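Local coordinates for putative protein-disulfide isomerase (Pseudomonas syringae pv. tomato, PDB 3GN3) that is of unknown function but, as a DsbA-family protein, probably acts as a thiol-disulfide oxidoreductase or disulfide isomerase, at residues A[58-66]-A[97-107]; A[9-20]-A[45-54]. All coordinates share one frame; numbering follows the deposited sequence.

Contact 1 of 2, residues A[58-66]-A[97-107]; sequences PWHMFSGVI and FEFEHHAGGPN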
loop_
_atom_site.group_PDB
_atom_site.type_symbol
_atom_site.label_atom_id
_atom_site.label_comp_id
_atom_site.label_asym_id
_atom_site.label_seq_id
_atom_site.Cartn_x
_atom_site.Cartn_y
_atom_site.Cartn_z
ATOM N N PRO A 58 1.463 -8.871 15.221
ATOM C CA PRO A 58 1.014 -8.471 16.570
ATOM C C PRO A 58 0.248 -9.560 17.309
ATOM O O PRO A 58 0.200 -9.540 18.555
ATOM C CB PRO A 58 0.112 -7.262 16.312
ATOM C CG PRO A 58 0.543 -6.732 15.005
ATOM C CD PRO A 58 0.945 -7.951 14.188
ATOM N N TRP A 59 -0.328 -10.510 16.573
ATOM C CA TRP A 59 -0.952 -11.661 17.241
ATOM C C TRP A 59 0.063 -12.738 17.676
ATOM O O TRP A 59 -0.296 -13.688 18.371
ATOM C CB TRP A 59 -2.118 -12.244 16.433
ATOM C CG TRP A 59 -1.720 -12.791 15.086
ATOM C CD1 TRP A 59 -1.460 -14.094 14.778
ATOM C CD2 TRP A 59 -1.550 -12.047 13.870
ATOM N NE1 TRP A 59 -1.139 -14.212 13.444
ATOM C CE2 TRP A 59 -1.184 -12.973 12.860
ATOM C CE3 TRP A 59 -1.671 -10.690 13.534
ATOM C CZ2 TRP A 59 -0.917 -12.586 11.535
ATOM C CZ3 TRP A 59 -1.412 -10.303 12.189
ATOM C CH2 TRP A 59 -1.042 -11.255 11.218
ATOM N N HIS A 60 1.323 -12.591 17.277
ATOM C CA HIS A 60 2.430 -13.345 17.879
ATOM C C HIS A 60 3.074 -12.452 18.975
ATOM O O HIS A 60 3.968 -11.651 18.685
ATOM C CB HIS A 60 3.446 -13.745 16.792
ATOM C CG HIS A 60 2.945 -14.807 15.861
ATOM N ND1 HIS A 60 3.519 -16.057 15.780
ATOM C CD2 HIS A 60 1.897 -14.819 15.000
ATOM C CE1 HIS A 60 2.851 -16.793 14.906
ATOM N NE2 HIS A 60 1.863 -16.066 14.419
ATOM N N MET A 61 2.603 -12.584 20.216
ATOM C CA MET A 61 2.815 -11.548 21.257
ATOM C C MET A 61 4.269 -11.300 21.708
ATOM O O MET A 61 4.607 -10.197 22.166
ATOM C CB MET A 61 1.859 -11.736 22.448
ATOM C CG MET A 61 0.392 -11.327 22.140
ATOM S SD MET A 61 -0.916 -11.638 23.378
ATOM C CE MET A 61 -0.774 -13.397 23.715
ATOM N N PHE A 62 5.144 -12.290 21.539
ATOM C CA PHE A 62 6.553 -12.047 21.819
ATOM C C PHE A 62 7.364 -11.693 20.573
ATOM O O PHE A 62 8.602 -11.701 20.606
ATOM C CB PHE A 62 7.193 -13.208 22.611
ATOM C CG PHE A 62 7.144 -13.026 24.114
ATOM C CD1 PHE A 62 6.571 -13.994 24.925
ATOM C CD2 PHE A 62 7.662 -11.878 24.711
ATOM C CE1 PHE A 62 6.513 -13.829 26.328
ATOM C CE2 PHE A 62 7.614 -11.696 26.105
ATOM C CZ PHE A 62 7.035 -12.678 26.915
ATOM N N SER A 63 6.685 -11.331 19.490
ATOM C CA SER A 63 7.367 -11.076 18.232
ATOM C C SER A 63 8.339 -9.908 18.333
ATOM O O SER A 63 9.468 -9.983 17.822
ATOM C CB SER A 63 6.363 -10.832 17.108
ATOM O OG SER A 63 7.021 -10.541 15.885
ATOM N N GLY A 64 7.898 -8.824 18.967
ATOM C CA GLY A 64 8.742 -7.632 19.120
ATOM C C GLY A 64 10.054 -7.894 19.853
ATOM O O GLY A 64 11.109 -7.378 19.457
ATOM N N VAL A 65 9.989 -8.703 20.910
ATOM C CA VAL A 65 11.177 -9.092 21.658
ATOM C C VAL A 65 12.071 -9.899 20.721
ATOM O O VAL A 65 13.251 -9.575 20.525
ATOM C CB VAL A 65 10.826 -9.965 22.880
ATOM C CG1 VAL A 65 12.093 -10.442 23.577
ATOM C CG2 VAL A 65 9.926 -9.232 23.832
ATOM N N ILE A 66 11.488 -10.936 20.116
ATOM C CA ILE A 66 12.220 -11.855 19.248
ATOM C C ILE A 66 12.818 -11.171 18.023
ATOM O O ILE A 66 13.981 -11.394 17.697
ATOM C CB ILE A 66 11.361 -13.086 18.874
ATOM C CG1 ILE A 66 11.048 -13.891 20.143
ATOM C CG2 ILE A 66 12.079 -13.950 17.814
ATOM C CD1 ILE A 66 9.880 -14.860 20.013
ATOM N N PHE A 97 8.281 -20.350 21.759
ATOM C CA PHE A 97 8.336 -18.904 21.683
ATOM C C PHE A 97 6.991 -18.342 21.196
ATOM O O PHE A 97 6.932 -17.244 20.650
ATOM C CB PHE A 97 9.455 -18.476 20.749
ATOM C CG PHE A 97 10.831 -18.784 21.256
ATOM C CD1 PHE A 97 11.441 -17.958 22.205
ATOM C CD2 PHE A 97 11.544 -19.882 20.752
ATOM C CE1 PHE A 97 12.730 -18.224 22.668
ATOM C CE2 PHE A 97 12.836 -20.161 21.195
ATOM C CZ PHE A 97 13.436 -19.326 22.159
ATOM N N GLU A 98 5.914 -19.105 21.378
ATOM C CA GLU A 98 4.599 -18.644 20.958
ATOM C C GLU A 98 3.560 -18.933 22.031
ATOM O O GLU A 98 3.927 -19.255 23.172
ATOM C CB GLU A 98 4.221 -19.215 19.592
ATOM C CG GLU A 98 3.906 -18.128 18.543
ATOM C CD GLU A 98 2.728 -17.195 18.944
ATOM O OE1 GLU A 98 2.927 -16.197 19.691
ATOM O OE2 GLU A 98 1.599 -17.453 18.485
ATOM N N PHE A 99 2.280 -18.790 21.696
ATOM C CA PHE A 99 1.220 -18.927 22.692
ATOM C C PHE A 99 0.137 -19.848 22.146
ATOM O O PHE A 99 -0.223 -19.739 20.973
ATOM C CB PHE A 99 0.608 -17.553 23.018
ATOM C CG PHE A 99 1.536 -16.602 23.771
ATOM C CD1 PHE A 99 1.359 -16.380 25.143
ATOM C CD2 PHE A 99 2.551 -15.900 23.102
ATOM C CE1 PHE A 99 2.176 -15.500 25.846
ATOM C CE2 PHE A 99 3.387 -15.015 23.793
ATOM C CZ PHE A 99 3.204 -14.821 25.185
ATOM N N GLU A 100 -0.395 -20.744 22.977
ATOM C CA GLU A 100 -1.460 -21.624 22.519
ATOM C C GLU A 100 -2.625 -20.766 22.034
ATOM O O GLU A 100 -3.114 -19.893 22.759
ATOM C CB GLU A 100 -1.893 -22.622 23.607
ATOM N N HIS A 101 -3.049 -21.010 20.798
ATOM C CA HIS A 101 -4.091 -20.211 20.128
ATOM C C HIS A 101 -3.786 -18.712 20.152
ATOM O O HIS A 101 -4.699 -17.897 20.272
ATOM C CB HIS A 101 -5.468 -20.455 20.754
ATOM C CG HIS A 101 -5.876 -21.894 20.794
ATOM N ND1 HIS A 101 -6.177 -22.620 19.656
ATOM C CD2 HIS A 101 -6.062 -22.738 21.838
ATOM C CE1 HIS A 101 -6.519 -23.851 19.997
ATOM N NE2 HIS A 101 -6.460 -23.948 21.314
ATOM N N HIS A 102 -2.504 -18.358 20.054
ATOM C CA HIS A 102 -2.034 -16.976 20.202
ATOM C C HIS A 102 -2.625 -16.290 21.446
ATOM O O HIS A 102 -2.828 -15.082 21.443
ATOM C CB HIS A 102 -2.369 -16.136 18.956
ATOM C CG HIS A 102 -2.057 -16.796 17.643
ATOM N ND1 HIS A 102 -0.770 -17.043 17.215
ATOM C CD2 HIS A 102 -2.867 -17.187 16.631
ATOM C CE1 HIS A 102 -0.803 -17.600 16.015
ATOM N NE2 HIS A 102 -2.062 -17.692 15.636
ATOM N N ALA A 103 -2.903 -17.053 22.500
ATOM C CA ALA A 103 -3.630 -16.535 23.668
ATOM C C ALA A 103 -3.039 -16.983 24.995
ATOM O O ALA A 103 -2.864 -16.165 25.905
ATOM C CB ALA A 103 -5.093 -16.949 23.598
ATOM N N GLY A 104 -2.732 -18.279 25.100
ATOM C CA GLY A 104 -2.355 -18.876 26.382
ATOM C C GLY A 104 -1.102 -19.737 26.433
ATOM O O GLY A 104 -0.262 -19.691 25.532
ATOM N N GLY A 105 -0.989 -20.508 27.516
ATOM C CA GLY A 105 0.150 -21.383 27.768
ATOM C C GLY A 105 1.226 -20.747 28.641
ATOM O O GLY A 105 1.119 -19.577 29.035
ATOM N N PRO A 106 2.298 -21.507 28.927
ATOM C CA PRO A 106 3.390 -21.053 29.803
ATOM C C PRO A 106 3.974 -19.663 29.508
ATOM O O PRO A 106 4.529 -19.046 30.412
ATOM C CB PRO A 106 4.476 -22.131 29.627
ATOM C CG PRO A 106 4.008 -23.023 28.509
ATOM C CD PRO A 106 2.517 -22.878 28.436
ATOM N N ASN A 107 3.870 -19.159 28.281
ATOM C CA ASN A 107 4.538 -17.873 27.987
ATOM C C ASN A 107 3.818 -16.651 28.562
ATOM O O ASN A 107 4.370 -15.542 28.587
ATOM C CB ASN A 107 4.838 -17.700 26.502
ATOM C CG ASN A 107 6.156 -18.340 26.087
ATOM O OD1 ASN A 107 6.214 -19.022 25.077
ATOM N ND2 ASN A 107 7.212 -18.106 26.846
HETATM O O HOH W 1 0.817 -14.821 20.527
HETATM O O HOH W 2 5.184 -14.901 19.988
#
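With chi1 at 63°, the indole of W59 is swung between its own backbone N and carbonyl carbon, while H102 carries its imidazole beside the backbone N (chi1 -46°); the two side chains then run side by side and their rings meet edge to face. CD1 of W59 stands over the centre of the H102 ring, 3.7 Å from NE2, with the planes at 85°. H60 NE2 comes obliquely to within 3.5 Å of H102 CE1 and completes an aromatic cluster. The imidazole of H102 is also tied to E98, ND1 donating to OE2 over 2.7 Å nearly along the C-O axis. That carboxylate lies over one face of the H60 ring, whose ND1 bonds to T25 outside the pair.

No direct hydrogen bond crosses between the segments; two waters take that role. One joins W59 O and M61 N to E98 OE1, and the other links F62 N and F97 O to the same oxygen, so that buried oxygen receives two water bonds. The contact packs the loop that joins helices 79-92 and 112-123, with a type II turn at F99-H102, on the type I turn H60-S63 leading into helix 63-73.

Next to this water-bridged carboxylate, M61 sets its CE methyl 4.0 Å from the centroid of the F99 ring, a CH-pi contact with SD farther out above the same face. F62 CD1 approaches F99 CZ at 3.5 Å, the two rings near parallel but slid apart. I66 CD1 rests on F97 CB at 3.7 Å. K141 of a second subunit makes a cation-pi contact with W59.

Contact 2 of 2, residues A[9-20]-A[45-54]; sequences LSWGHGPRLFEV and EDNVTVRIRL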
loop_
_atom_site.group_PDB
_atom_site.type_symbol
_atom_site.label_atom_id
_atom_site.label_comp_id
_atom_site.label_asym_id
_atom_site.label_seq_id
_atom_site.Cartn_x
_atom_site.Cartn_y
_atom_site.Cartn_z
ATOM N N LEU A 9 20.496 -8.753 6.101
ATOM C CA LEU A 9 20.050 -10.132 6.013
ATOM C C LEU A 9 19.989 -10.561 4.554
ATOM O O LEU A 9 18.915 -10.793 4.009
ATOM C CB LEU A 9 18.699 -10.270 6.704
ATOM C CG LEU A 9 18.718 -10.443 8.227
ATOM C CD1 LEU A 9 19.892 -9.752 8.888
ATOM C CD2 LEU A 9 17.404 -10.022 8.851
ATOM N N SER A 10 21.162 -10.658 3.934
ATOM C CA SER A 10 21.276 -10.824 2.500
ATOM C C SER A 10 22.327 -11.885 2.120
ATOM O O SER A 10 23.393 -11.932 2.716
ATOM C CB SER A 10 21.626 -9.485 1.879
ATOM O OG SER A 10 21.444 -9.519 0.480
ATOM N N TRP A 11 22.014 -12.746 1.155
ATOM C CA TRP A 11 22.919 -13.806 0.731
ATOM C C TRP A 11 22.824 -13.973 -0.776
ATOM O O TRP A 11 21.773 -13.738 -1.383
ATOM C CB TRP A 11 22.588 -15.147 1.394
ATOM C CG TRP A 11 22.806 -15.226 2.873
ATOM C CD1 TRP A 11 23.906 -15.726 3.519
ATOM C CD2 TRP A 11 21.889 -14.829 3.902
ATOM N NE1 TRP A 11 23.738 -15.657 4.884
ATOM C CE2 TRP A 11 22.511 -15.109 5.150
ATOM C CE3 TRP A 11 20.603 -14.253 3.895
ATOM C CZ2 TRP A 11 21.893 -14.829 6.385
ATOM C CZ3 TRP A 11 19.982 -13.977 5.133
ATOM C CH2 TRP A 11 20.638 -14.271 6.356
ATOM N N GLY A 12 23.930 -14.402 -1.376
ATOM C CA GLY A 12 23.998 -14.570 -2.814
ATOM C C GLY A 12 24.341 -13.224 -3.386
ATOM O O GLY A 12 24.329 -12.233 -2.667
ATOM N N HIS A 13 24.651 -13.177 -4.673
ATOM C CA HIS A 13 25.048 -11.932 -5.298
ATOM C C HIS A 13 24.511 -11.834 -6.725
ATOM O O HIS A 13 24.993 -11.025 -7.512
ATOM C CB HIS A 13 26.575 -11.782 -5.263
ATOM C CG HIS A 13 27.302 -12.868 -6.001
ATOM N ND1 HIS A 13 27.734 -14.030 -5.385
ATOM C CD2 HIS A 13 27.646 -12.982 -7.309
ATOM C CE1 HIS A 13 28.319 -14.807 -6.283
ATOM N NE2 HIS A 13 28.272 -14.198 -7.458
ATOM N N GLY A 14 23.503 -12.646 -7.052
ATOM C CA GLY A 14 22.883 -12.620 -8.384
ATOM C C GLY A 14 21.995 -11.399 -8.616
ATOM O O GLY A 14 21.662 -10.683 -7.665
ATOM N N PRO A 15 21.610 -11.149 -9.882
ATOM C CA PRO A 15 20.841 -9.953 -10.217
ATOM C C PRO A 15 19.318 -10.083 -10.013
ATOM O O PRO A 15 18.626 -9.068 -9.985
ATOM C CB PRO A 15 21.164 -9.738 -11.706
ATOM C CG PRO A 15 21.430 -11.095 -12.227
ATOM C CD PRO A 15 21.972 -11.925 -11.085
ATOM N N ARG A 16 18.796 -11.304 -9.908
ATOM C CA ARG A 16 17.384 -11.471 -9.585
ATOM C C ARG A 16 17.196 -11.436 -8.065
ATOM O O ARG A 16 17.759 -12.259 -7.360
ATOM C CB ARG A 16 16.808 -12.746 -10.210
ATOM C CG ARG A 16 16.814 -12.709 -11.728
ATOM C CD ARG A 16 15.785 -13.665 -12.337
ATOM N NE ARG A 16 15.261 -13.168 -13.622
ATOM C CZ ARG A 16 15.816 -13.388 -14.822
ATOM N NH1 ARG A 16 16.931 -14.107 -14.946
ATOM N NH2 ARG A 16 15.258 -12.878 -15.912
ATOM N N LEU A 17 16.403 -10.479 -7.578
ATOM C CA LEU A 17 16.223 -10.268 -6.144
ATOM C C LEU A 17 14.999 -10.991 -5.578
ATOM O O LEU A 17 13.857 -10.757 -6.004
ATOM C CB LEU A 17 16.185 -8.762 -5.820
ATOM C CG LEU A 17 16.058 -8.325 -4.352
ATOM C CD1 LEU A 17 17.110 -8.943 -3.438
ATOM C CD2 LEU A 17 16.053 -6.800 -4.221
ATOM N N PHE A 18 15.257 -11.862 -4.611
ATOM C CA PHE A 18 14.229 -12.674 -3.990
ATOM C C PHE A 18 14.077 -12.252 -2.545
ATOM O O PHE A 18 14.957 -12.534 -1.725
ATOM C CB PHE A 18 14.638 -14.138 -4.036
ATOM C CG PHE A 18 13.584 -15.086 -3.566
ATOM C CD1 PHE A 18 12.300 -15.052 -4.095
ATOM C CD2 PHE A 18 13.879 -16.053 -2.629
ATOM C CE1 PHE A 18 11.331 -15.957 -3.666
ATOM C CE2 PHE A 18 12.905 -16.973 -2.207
ATOM C CZ PHE A 18 11.641 -16.916 -2.722
ATOM N N GLU A 19 12.977 -11.569 -2.228
ATOM C CA GLU A 19 12.760 -11.094 -0.861
ATOM C C GLU A 19 11.669 -11.890 -0.188
ATOM O O GLU A 19 10.613 -12.130 -0.786
ATOM C CB GLU A 19 12.427 -9.617 -0.849
ATOM C CG GLU A 19 13.490 -8.788 -1.502
ATOM C CD GLU A 19 13.140 -7.334 -1.520
ATOM O OE1 GLU A 19 13.233 -6.679 -0.458
ATOM O OE2 GLU A 19 12.763 -6.848 -2.601
ATOM N N VAL A 20 11.924 -12.310 1.046
ATOM C CA VAL A 20 10.965 -13.116 1.785
ATOM C C VAL A 20 10.706 -12.490 3.147
ATOM O O VAL A 20 11.654 -12.247 3.918
ATOM C CB VAL A 20 11.476 -14.562 2.015
ATOM C CG1 VAL A 20 10.339 -15.437 2.494
ATOM C CG2 VAL A 20 12.079 -15.136 0.747
ATOM N N GLU A 45 24.010 -18.759 -6.455
ATOM C CA GLU A 45 24.437 -17.449 -5.955
ATOM C C GLU A 45 24.861 -16.466 -7.021
ATOM O O GLU A 45 24.998 -15.272 -6.749
ATOM C CB GLU A 45 25.562 -17.606 -4.961
ATOM C CG GLU A 45 25.049 -18.049 -3.627
ATOM C CD GLU A 45 26.060 -18.862 -2.863
ATOM O OE1 GLU A 45 25.639 -19.778 -2.104
ATOM O OE2 GLU A 45 27.274 -18.582 -3.041
ATOM N N ASP A 46 25.076 -16.976 -8.227
ATOM C CA ASP A 46 25.423 -16.140 -9.366
ATOM C C ASP A 46 24.179 -15.562 -10.019
ATOM O O ASP A 46 24.265 -14.560 -10.714
ATOM C CB ASP A 46 26.255 -16.938 -10.381
ATOM C CG ASP A 46 27.729 -17.061 -9.969
ATOM O OD1 ASP A 46 28.148 -16.425 -8.971
ATOM O OD2 ASP A 46 28.485 -17.799 -10.648
ATOM N N ASN A 47 23.029 -16.182 -9.753
ATOM C CA ASN A 47 21.742 -15.789 -10.335
ATOM C C ASN A 47 20.796 -14.958 -9.446
ATOM O O ASN A 47 20.026 -14.130 -9.948
ATOM C CB ASN A 47 21.008 -17.035 -10.797
ATOM C CG ASN A 47 21.895 -17.944 -11.596
ATOM O OD1 ASN A 47 22.382 -17.564 -12.654
ATOM N ND2 ASN A 47 22.138 -19.148 -11.079
ATOM N N VAL A 48 20.846 -15.196 -8.137
ATOM C CA VAL A 48 19.892 -14.586 -7.237
ATOM C C VAL A 48 20.567 -13.975 -6.045
ATOM O O VAL A 48 21.682 -14.366 -5.678
ATOM C CB VAL A 48 18.806 -15.580 -6.727
ATOM C CG1 VAL A 48 18.046 -16.201 -7.891
ATOM C CG2 VAL A 48 19.403 -16.650 -5.838
ATOM N N THR A 49 19.872 -13.008 -5.456
ATOM C CA THR A 49 20.134 -12.551 -4.103
ATOM C C THR A 49 18.888 -12.867 -3.261
ATOM O O THR A 49 17.770 -12.575 -3.666
ATOM C CB THR A 49 20.501 -11.042 -4.081
ATOM O OG1 THR A 49 21.600 -10.814 -4.977
ATOM C CG2 THR A 49 20.903 -10.590 -2.681
ATOM N N VAL A 50 19.092 -13.508 -2.119
ATOM C CA VAL A 50 18.017 -13.806 -1.189
ATOM C C VAL A 50 18.118 -12.856 -0.001
ATOM O O VAL A 50 19.156 -12.784 0.636
ATOM C CB VAL A 50 18.108 -15.263 -0.685
ATOM C CG1 VAL A 50 17.084 -15.536 0.382
ATOM C CG2 VAL A 50 17.936 -16.253 -1.842
ATOM N N ARG A 51 17.052 -12.109 0.284
ATOM C CA ARG A 51 17.006 -11.272 1.495
ATOM C C ARG A 51 15.816 -11.617 2.370
ATOM O O ARG A 51 14.693 -11.778 1.879
ATOM C CB ARG A 51 16.949 -9.787 1.160
ATOM C CG ARG A 51 17.967 -9.352 0.148
ATOM C CD ARG A 51 18.177 -7.882 0.219
ATOM N NE ARG A 51 19.481 -7.534 -0.317
ATOM C CZ ARG A 51 19.664 -6.688 -1.313
ATOM N NH1 ARG A 51 18.629 -6.091 -1.866
ATOM N NH2 ARG A 51 20.873 -6.427 -1.747
ATOM N N ILE A 52 16.081 -11.719 3.664
ATOM C CA ILE A 52 15.049 -11.827 4.677
ATOM C C ILE A 52 14.608 -10.431 5.180
ATOM O O ILE A 52 15.444 -9.568 5.480
ATOM C CB ILE A 52 15.531 -12.695 5.850
ATOM C CG1 ILE A 52 15.897 -14.089 5.335
ATOM C CG2 ILE A 52 14.460 -12.763 6.966
ATOM C CD1 ILE A 52 16.616 -14.977 6.347
ATOM N N ARG A 53 13.293 -10.208 5.243
ATOM C CA ARG A 53 12.749 -9.045 5.947
ATOM C C ARG A 53 11.889 -9.591 7.059
ATOM O O ARG A 53 11.244 -10.630 6.900
ATOM C CB ARG A 53 11.899 -8.138 5.064
ATOM C CG ARG A 53 12.301 -7.994 3.613
ATOM C CD ARG A 53 13.741 -7.625 3.469
ATOM N NE ARG A 53 14.046 -6.898 2.245
ATOM C CZ ARG A 53 15.218 -6.304 2.039
ATOM N NH1 ARG A 53 16.148 -6.388 2.971
ATOM N NH2 ARG A 53 15.454 -5.625 0.919
ATOM N N LEU A 54 11.873 -8.890 8.187
ATOM C CA LEU A 54 11.176 -9.388 9.356
ATOM C C LEU A 54 9.762 -8.811 9.432
ATOM O O LEU A 54 9.565 -7.592 9.497
ATOM C CB LEU A 54 12.012 -9.104 10.612
ATOM C CG LEU A 54 13.406 -9.750 10.534
ATOM C CD1 LEU A 54 14.288 -9.246 11.644
ATOM C CD2 LEU A 54 13.346 -11.285 10.529
#
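Strand 48-54 is bonded on both sides, antiparallel to 10-12 (160°) and parallel to 16-20 (20°), each with its axis 4.7 Å away. W11 and V50 form a hydrogen-bonded pair on one flank; on the other, F18 N meets T49 O at 2.8 Å. The side chains of S10, L17, E19, T49 and R51 share one face. There R51, extended from CG to NE, gives NE to S10 OG (2.9 Å), and both L17 methyls lie by its NH1. E19 OE1 takes NE and NH2 of R53 side-on, each at 2.8 Å, in a salt bridge; NE uses the anti lone pair, whereas NH2 comes from above the carboxylate plane. The carboxylate and guanidinium planes are steeply inclined, and Y146 OH adds a further hydrogen bond to OE1.

This is part of the mixed central sheet consistent with a thioredoxin-like fold: 48-54 follows 16-22 through helices 27-33 and 36-43 in a parallel beta-alpha-beta crossover. The opposite face of the sheet, which bears F18, V20, V48, V50 and I52 with W11, is largely hydrophobic. W11 CZ3 lies 3.7 Å from I52 CD1, while F18 runs alongside V50 with CG2 at the edge of its ring; L39 of helix 36-43 touches both F18 and V50.

Where the chain turns back between 10-12 and 16-20, T49 carries OG1 beside its backbone N (chi1 -55°), and OG1 donates to a lone pair of G14 O, 2.7 Å away. E45 O sits 3.2 Å above the centre of the H13 ring plane and accepts from H13 N. The bond from H13 NE2 to D46 OD1 is weak.

Contact 2 closes before contact 1 opens, so the two follow in series along the chain, and their centres lie 29 Å apart on opposite sides of the chain's centre. Strand 48-54, the middle strand of contact 2, leads almost directly into residues 58-66 and so into helix 63-73. Apart from this sequence connection the two do not touch. Helix 79-92 is common to both surroundings: M87 packs against L9, I52 and L54, and V90 against I66 and F97. Contact 2 thus belongs to the mixed sheet, whereas contact 1 belongs to the largely helical part that follows strand 48-54 and lies against a second subunit.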